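Local structure of nickel ABC transporter (Nickel-binding protein) (Bacillus halodurans, 3T66) at residues I73-D78 with M87-V92; E136-N141 with E477-T482; M246-D251 with N257-V262. The protein probably serves as the solute-binding component of an ABC importer, capturing nickel or a peptide-like ligand outside the membrane for uptake. All blocks are in the same frame, centred on the assembly; numbering follows the deposited sequence.

Contact 1: residues I73-D78 with M87-V92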
# COMPACT_ATOMS: atom_id res chain seq x y z
N ILE A 73 -19.37 -2.34 17.40
CA ILE A 73 -18.63 -1.13 17.28
C ILE A 73 -19.32 -0.05 18.07
O ILE A 73 -20.42 0.34 17.72
CB ILE A 73 -18.42 -0.78 15.78
CG1 ILE A 73 -17.61 -1.90 15.15
CG2 ILE A 73 -17.60 0.51 15.60
CD1 ILE A 73 -17.95 -2.18 13.75
N LYS A 74 -18.68 0.40 19.16
CA LYS A 74 -18.96 1.70 19.85
C LYS A 74 -18.30 2.92 19.16
O LYS A 74 -17.10 2.95 18.92
CB LYS A 74 -18.58 1.67 21.36
N LEU A 75 -19.11 3.94 18.88
CA LEU A 75 -18.66 5.16 18.24
C LEU A 75 -18.49 6.31 19.22
O LEU A 75 -19.03 6.29 20.31
CB LEU A 75 -19.70 5.62 17.21
CG LEU A 75 -20.27 4.53 16.31
CD1 LEU A 75 -21.43 5.02 15.43
CD2 LEU A 75 -19.14 3.89 15.47
N ARG A 76 -17.79 7.34 18.80
CA ARG A 76 -17.54 8.47 19.66
C ARG A 76 -18.84 9.20 19.83
O ARG A 76 -19.67 9.23 18.89
CB ARG A 76 -16.50 9.40 19.04
CG ARG A 76 -15.18 8.73 18.65
CD ARG A 76 -14.20 9.76 18.15
NE ARG A 76 -14.22 10.85 19.10
CZ ARG A 76 -13.34 10.98 20.10
NH1 ARG A 76 -12.35 10.12 20.21
NH2 ARG A 76 -13.46 11.98 20.97
N GLU A 77 -19.02 9.81 21.00
CA GLU A 77 -20.25 10.56 21.22
C GLU A 77 -20.09 12.02 20.86
O GLU A 77 -21.05 12.78 20.87
CB GLU A 77 -20.80 10.32 22.62
CG GLU A 77 -21.33 8.88 22.76
CD GLU A 77 -21.13 8.26 24.16
OE1 GLU A 77 -21.14 9.03 25.16
OE2 GLU A 77 -20.96 7.00 24.24
N ASP A 78 -18.91 12.44 20.47
CA ASP A 78 -18.74 13.85 20.22
C ASP A 78 -18.59 14.25 18.76
O ASP A 78 -18.06 15.31 18.52
CB ASP A 78 -17.54 14.36 21.00
CG ASP A 78 -16.29 13.52 20.75
OD1 ASP A 78 -16.48 12.35 20.37
OD2 ASP A 78 -15.13 14.01 20.93
N MET A 87 -23.50 12.67 14.69
CA MET A 87 -23.12 11.39 14.09
C MET A 87 -23.34 10.20 15.03
O MET A 87 -22.53 9.93 15.91
CB MET A 87 -21.67 11.39 13.61
CG MET A 87 -21.27 10.06 12.91
SD MET A 87 -19.55 9.43 13.09
CE MET A 87 -19.60 8.77 14.75
N ASP A 88 -24.43 9.50 14.85
CA ASP A 88 -24.84 8.43 15.72
C ASP A 88 -24.94 7.18 14.94
O ASP A 88 -24.76 7.18 13.76
CB ASP A 88 -26.15 8.75 16.43
CG ASP A 88 -27.32 8.90 15.49
OD1 ASP A 88 -27.12 8.96 14.28
OD2 ASP A 88 -28.45 8.96 15.98
N ALA A 89 -25.27 6.09 15.57
CA ALA A 89 -25.16 4.84 14.91
C ALA A 89 -26.04 4.88 13.72
O ALA A 89 -25.68 4.40 12.68
CB ALA A 89 -25.60 3.77 15.82
N GLU A 90 -27.20 5.48 13.83
CA GLU A 90 -28.12 5.49 12.74
C GLU A 90 -27.55 6.18 11.55
O GLU A 90 -27.74 5.76 10.46
CB GLU A 90 -29.37 6.24 13.14
CG GLU A 90 -29.99 5.71 14.36
CD GLU A 90 -31.05 4.74 14.03
OE1 GLU A 90 -31.24 4.51 12.83
OE2 GLU A 90 -31.68 4.21 14.95
N ALA A 91 -26.87 7.26 11.78
CA ALA A 91 -26.25 7.95 10.69
C ALA A 91 -25.20 7.10 10.03
O ALA A 91 -25.01 7.15 8.85
CB ALA A 91 -25.63 9.18 11.20
N VAL A 92 -24.49 6.35 10.82
CA VAL A 92 -23.40 5.54 10.37
C VAL A 92 -23.93 4.32 9.68
O VAL A 92 -23.30 3.79 8.75
CB VAL A 92 -22.48 5.15 11.52
CG1 VAL A 92 -21.34 4.29 11.02
CG2 VAL A 92 -21.96 6.40 12.21
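Leu75, the last residue of strand 70-75, faces the first turn of helix 89-100, and the backbones come nearest at Leu75 and Ala89, whose CA atoms lie 7.3 Å apart. The segments are joined by apolar side-chain contacts, Leu75 CD1 also resting on the backbone at Ala89. Leu75 and Val92 reach toward each other tip to tip, with Leu75 CD1 3.5 Å from Val92 CG2, and the same methyl lies 3.8 Å from Ala89 CA. The small side chain of Ala89 suits this place, since it lets the leucine come up against the helix backbone. Met87 adds a second apolar touch: with CG anti to the backbone N (chi1 -177°), its flexible chain bends at the next two torsions and brings CE to 4.0 Å from Leu75 CB. Asp88 is the N-cap; its OD1 accepts from Ala91 N at 3.0 Å, met from above the carboxylate plane, and so satisfies an amide of the first turn that has no earlier helical carbonyl to use. Within 73-78 itself, past the strand end, Arg76 grips Asp78 side-on in a salt bridge, NE to OD1 and NH2 to OD2, the latter pair 2.6 Å apart and in the guanidinium plane. Strand 70-75, an inner strand of a four-stranded antiparallel sheet, meets the start of helix 89-100, while Leu122 of the adjacent strand 121-126 touches both Ala89 and Val92, and Ala60 of strand 60-64 touches Leu75.

Contact 2: residues E136-N141 with E477-T482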
# COMPACT_ATOMS: atom_id res chain seq x y z
N GLU A 136 -11.07 -3.60 6.95
CA GLU A 136 -11.75 -3.16 5.75
C GLU A 136 -12.35 -1.80 5.93
O GLU A 136 -12.55 -1.10 4.93
CB GLU A 136 -12.88 -4.08 5.33
CG GLU A 136 -12.44 -5.46 4.83
CD GLU A 136 -11.70 -5.46 3.49
OE1 GLU A 136 -11.69 -4.43 2.74
OE2 GLU A 136 -11.13 -6.54 3.21
N LEU A 137 -12.62 -1.40 7.17
CA LEU A 137 -13.26 -0.11 7.40
C LEU A 137 -12.30 1.07 7.26
O LEU A 137 -12.70 2.23 7.24
CB LEU A 137 -14.01 -0.12 8.72
CG LEU A 137 -15.08 -1.22 8.78
CD1 LEU A 137 -15.78 -1.28 10.14
CD2 LEU A 137 -16.10 -1.05 7.66
N VAL A 138 -11.03 0.76 7.11
CA VAL A 138 -10.04 1.79 6.85
C VAL A 138 -10.18 2.37 5.43
O VAL A 138 -9.79 3.51 5.20
CB VAL A 138 -8.63 1.18 6.99
CG1 VAL A 138 -7.52 2.21 6.70
CG2 VAL A 138 -8.43 0.54 8.33
N ASN A 139 -10.74 1.60 4.51
CA ASN A 139 -10.80 1.97 3.12
C ASN A 139 -11.49 3.28 3.01
O ASN A 139 -12.63 3.42 3.44
CB ASN A 139 -11.64 0.97 2.36
CG ASN A 139 -11.18 0.77 0.93
OD1 ASN A 139 -11.03 1.72 0.16
ND2 ASN A 139 -11.00 -0.49 0.55
N PRO A 140 -10.81 4.26 2.42
CA PRO A 140 -11.37 5.54 2.22
C PRO A 140 -12.72 5.50 1.59
O PRO A 140 -13.50 6.43 1.74
CB PRO A 140 -10.36 6.17 1.31
CG PRO A 140 -9.11 5.73 1.94
CD PRO A 140 -9.36 4.27 2.19
N ASN A 141 -13.03 4.40 0.91
CA ASN A 141 -14.34 4.14 0.31
C ASN A 141 -15.48 4.13 1.22
O ASN A 141 -16.61 4.22 0.77
CB ASN A 141 -14.38 2.70 -0.12
CG ASN A 141 -13.71 2.52 -1.36
OD1 ASN A 141 -13.38 3.53 -2.02
ND2 ASN A 141 -13.44 1.27 -1.73
N GLU A 477 -0.88 6.52 2.31
CA GLU A 477 -1.21 7.45 1.26
C GLU A 477 -2.67 7.83 1.28
O GLU A 477 -3.21 8.18 0.24
CB GLU A 477 -0.86 6.83 -0.08
CG GLU A 477 0.63 6.72 -0.32
CD GLU A 477 0.91 6.50 -1.76
OE1 GLU A 477 0.91 7.50 -2.51
OE2 GLU A 477 1.12 5.35 -2.17
N TYR A 478 -3.32 7.75 2.43
CA TYR A 478 -4.71 8.10 2.50
C TYR A 478 -4.82 9.47 3.07
O TYR A 478 -5.82 10.13 2.91
CB TYR A 478 -5.48 7.16 3.39
CG TYR A 478 -5.51 5.75 2.89
CD1 TYR A 478 -5.35 5.47 1.54
CD2 TYR A 478 -5.72 4.68 3.78
CE1 TYR A 478 -5.37 4.15 1.08
CE2 TYR A 478 -5.75 3.35 3.32
CZ TYR A 478 -5.58 3.10 1.98
OH TYR A 478 -5.62 1.79 1.52
N TYR A 479 -3.77 9.92 3.73
CA TYR A 479 -3.89 11.13 4.49
C TYR A 479 -2.95 12.18 4.00
O TYR A 479 -1.75 11.96 3.90
CB TYR A 479 -3.67 10.84 5.96
CG TYR A 479 -4.45 9.66 6.38
CD1 TYR A 479 -5.81 9.69 6.37
CD2 TYR A 479 -3.83 8.49 6.74
CE1 TYR A 479 -6.56 8.59 6.73
CE2 TYR A 479 -4.58 7.37 7.10
CZ TYR A 479 -5.93 7.45 7.09
OH TYR A 479 -6.68 6.36 7.42
N MET A 480 -3.53 13.33 3.66
CA MET A 480 -2.77 14.42 3.10
C MET A 480 -3.27 15.69 3.70
O MET A 480 -2.56 16.29 4.49
CB MET A 480 -2.90 14.40 1.61
CG MET A 480 -2.74 12.98 1.11
SD MET A 480 -2.43 12.99 -0.62
CE MET A 480 -2.36 11.22 -0.98
N ILE A 481 -4.50 16.11 3.42
CA ILE A 481 -4.91 17.37 4.01
C ILE A 481 -5.54 17.01 5.35
O ILE A 481 -6.34 16.08 5.39
CB ILE A 481 -5.87 18.20 3.06
CG1 ILE A 481 -5.21 18.62 1.74
CG2 ILE A 481 -6.40 19.43 3.78
CD1 ILE A 481 -3.87 19.28 1.88
N THR A 482 -5.13 17.69 6.42
CA THR A 482 -5.52 17.36 7.83
C THR A 482 -5.46 18.58 8.73
O THR A 482 -4.78 19.54 8.42
CB THR A 482 -4.55 16.32 8.50
OG1 THR A 482 -3.34 16.95 8.93
CG2 THR A 482 -4.17 15.22 7.55
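Tyr478 meets Pro140 and Val138, and these contacts carry most of the junction between a loop near the C-terminus and segment 136-141. Glu477, the residue before Tyr478, directs its OE1 to Tyr215 OH, a hydrogen bond outside the contact. Tyr478 has CG anti to the carbonyl carbon (chi1 -64°), which turns its ring onto the proline, and the two side chains cross at about a right angle. Pro140 CG stands 3.8 Å from the ring centroid and only 16° off its normal, a CH-pi contact, and Pro140 CD lies over the same ring. Val138 CG1 sits near the ring plane, 4.0 Å from Tyr478 CE2. A broad flat ring suits the place, taking the rigid proline on a face and the valine at its edge. Were Tyr478 replaced by an alanine, Pro140 would probably lose its aromatic partner and a gap would be likely to open beside Val138. In this solute-binding protein of family 5, the contact ties a loop that follows strand 451-464, close to the C-terminus, to one between strands 121-126 and 162-168. Tyr479 follows with Tyr478 CB 3.6 Å above its ring plane, over the centre; Tyr479 OH comes within 4.3 Å of Val138 CG1, and Arg47 makes a cation-pi contact with the Tyr479 ring. Farther along, Met480 packs against Phe17 and Phe19 of strand 14-19, and Ile481 also touches Phe17.

Contact 3: residues M246-D251 with N257-V262; sequences MNLDRD and NVRRAV
This is a mainly apolar contact between the end of a strand and the helix that follows it: Met246 closes strand 240-246, a tight turn comes next, and Arg259 and Val262 look back from helix 256-265. The CA atoms of Met246 and Arg259, the nearest pair, are 8.2 Å apart, a gap that long side chains can span. Met246 does so with a chain extended beyond CG (chi2 176°), which carries SD obliquely across the methylenes of Arg259, 3.7 Å from its CD. At the far end, Met246 CE reaches Val262 CG1 tip to tip at 3.8 Å. A methionine suits this place because one unbranched chain serves two neighbours on successive turns of the helix. Leu248 approaches the arginine at about a right angle, its CD2 3.8 Å from Arg259 CD. The strand passes to the helix through a type I beta turn from Asn247 to Arg250. Asn247 also forms an Asx turn: its OD1 accepts from Asp249 N at 2.9 Å, with the donor tilted 31° from the carbonyl plane, so the side chain closes over the backbone two residues on. Arg259 suits a buried position because its methylenes pack against Met246 and Leu248 while its nitrogens find backbone oxygens, NH1 that of Leu253 and NE that of Gln448. Within the helix, on the side that meets Tyr310 of helix 304-314, Arg260 NH1 donates to Asn257 OD1 at 3.1 Å, the acceptor lying in the guanidinium plane. Leu381 of strand 381-387, a strand paired antiparallel with 240-246, touches both Met246 and Val262.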
# COMPACT_ATOMS: atom_id res chain seq x y z
N MET A 246 9.36 -16.10 -7.47
CA MET A 246 9.91 -17.38 -7.98
C MET A 246 8.86 -18.41 -8.38
O MET A 246 7.72 -18.33 -7.94
CB MET A 246 10.81 -18.00 -6.93
CG MET A 246 11.84 -17.01 -6.45
SD MET A 246 12.82 -17.66 -5.13
CE MET A 246 14.11 -16.43 -5.00
N ASN A 247 9.25 -19.37 -9.22
CA ASN A 247 8.37 -20.47 -9.65
C ASN A 247 8.90 -21.83 -9.17
O ASN A 247 9.72 -22.46 -9.84
CB ASN A 247 8.21 -20.48 -11.16
CG ASN A 247 7.34 -21.64 -11.67
OD1 ASN A 247 6.92 -22.51 -10.89
ND2 ASN A 247 7.06 -21.64 -12.98
N LEU A 248 8.39 -22.30 -8.02
CA LEU A 248 8.86 -23.52 -7.40
C LEU A 248 8.46 -24.85 -8.09
O LEU A 248 8.89 -25.94 -7.67
CB LEU A 248 8.38 -23.56 -5.97
CG LEU A 248 8.57 -22.40 -5.01
CD1 LEU A 248 8.13 -22.93 -3.64
CD2 LEU A 248 9.99 -21.93 -5.01
N ASP A 249 7.63 -24.76 -9.13
CA ASP A 249 7.38 -25.89 -10.02
C ASP A 249 8.61 -26.21 -10.89
O ASP A 249 8.61 -27.19 -11.63
CB ASP A 249 6.14 -25.61 -10.88
CG ASP A 249 5.45 -26.90 -11.41
OD1 ASP A 249 5.29 -27.88 -10.62
OD2 ASP A 249 5.06 -26.91 -12.61
N ARG A 250 9.64 -25.39 -10.79
CA ARG A 250 10.86 -25.56 -11.55
C ARG A 250 11.90 -26.24 -10.67
O ARG A 250 12.07 -25.87 -9.51
CB ARG A 250 11.40 -24.21 -12.02
CG ARG A 250 10.42 -23.42 -12.83
CD ARG A 250 10.37 -23.97 -14.22
NE ARG A 250 11.43 -23.35 -15.02
CZ ARG A 250 12.01 -23.89 -16.07
NH1 ARG A 250 12.93 -23.19 -16.71
NH2 ARG A 250 11.69 -25.11 -16.49
N ASP A 251 12.62 -27.21 -11.23
CA ASP A 251 13.52 -28.00 -10.39
C ASP A 251 14.64 -27.17 -9.82
O ASP A 251 14.85 -27.21 -8.61
CB ASP A 251 14.01 -29.29 -11.10
CG ASP A 251 12.89 -30.40 -11.20
OD1 ASP A 251 11.80 -30.11 -11.80
OD2 ASP A 251 13.10 -31.53 -10.67
N ASN A 257 19.01 -23.38 -1.45
CA ASN A 257 20.20 -22.61 -1.73
C ASN A 257 20.19 -21.98 -3.12
O ASN A 257 20.82 -20.94 -3.34
CB ASN A 257 21.44 -23.44 -1.54
CG ASN A 257 21.65 -23.83 -0.11
OD1 ASN A 257 21.62 -22.98 0.80
ND2 ASN A 257 21.89 -25.12 0.10
N VAL A 258 19.47 -22.60 -4.05
CA VAL A 258 19.33 -21.94 -5.36
C VAL A 258 18.53 -20.64 -5.20
O VAL A 258 18.84 -19.61 -5.83
CB VAL A 258 18.66 -22.83 -6.43
CG1 VAL A 258 18.33 -22.01 -7.66
CG2 VAL A 258 19.54 -23.99 -6.82
N ARG A 259 17.52 -20.68 -4.33
CA ARG A 259 16.75 -19.51 -4.00
C ARG A 259 17.60 -18.45 -3.28
O ARG A 259 17.74 -17.30 -3.77
CB ARG A 259 15.53 -19.91 -3.19
CG ARG A 259 14.62 -20.85 -3.94
CD ARG A 259 13.25 -20.91 -3.35
NE ARG A 259 13.19 -21.61 -2.05
CZ ARG A 259 13.14 -22.94 -1.89
NH1 ARG A 259 13.23 -23.75 -2.94
NH2 ARG A 259 13.04 -23.46 -0.65
N ARG A 260 18.17 -18.85 -2.14
CA ARG A 260 19.12 -18.03 -1.40
C ARG A 260 20.06 -17.25 -2.29
O ARG A 260 20.46 -16.12 -1.99
CB ARG A 260 19.95 -18.93 -0.55
CG ARG A 260 19.38 -19.10 0.80
CD ARG A 260 19.60 -20.48 1.34
NE ARG A 260 18.92 -20.61 2.63
CZ ARG A 260 18.92 -21.68 3.41
NH1 ARG A 260 19.56 -22.79 3.06
NH2 ARG A 260 18.24 -21.65 4.53
N ALA A 261 20.41 -17.87 -3.40
CA ALA A 261 21.43 -17.34 -4.28
C ALA A 261 20.85 -16.20 -5.15
O ALA A 261 21.41 -15.09 -5.19
CB ALA A 261 22.00 -18.47 -5.13
N VAL A 262 19.73 -16.51 -5.84
CA VAL A 262 18.95 -15.52 -6.59
C VAL A 262 18.70 -14.34 -5.66
O VAL A 262 18.85 -13.19 -6.04
CB VAL A 262 17.60 -16.10 -7.04
CG1 VAL A 262 16.63 -15.02 -7.41
CG2 VAL A 262 17.76 -16.99 -8.20

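Contacts 1 and 2 lie 19 Å apart by their centres and come within about 4 Å at their nearest atoms without touching, whereas contact 3 is 52 Å from contact 1 and 38 Å from contact 2, centre to centre. Contacts 1 and 3 are local, each joining a strand to the helix next along the chain, and lie on opposite sides of the chain's centre. Contact 2 is long-range: it follows contact 1 in sequence, and contact 3 is nested in the loop it closes. The chain therefore runs out to the distant region around contact 3 and returns, so that 477-482 packs beside 136-141, consistent with the elongated, multi-lobed build of this family.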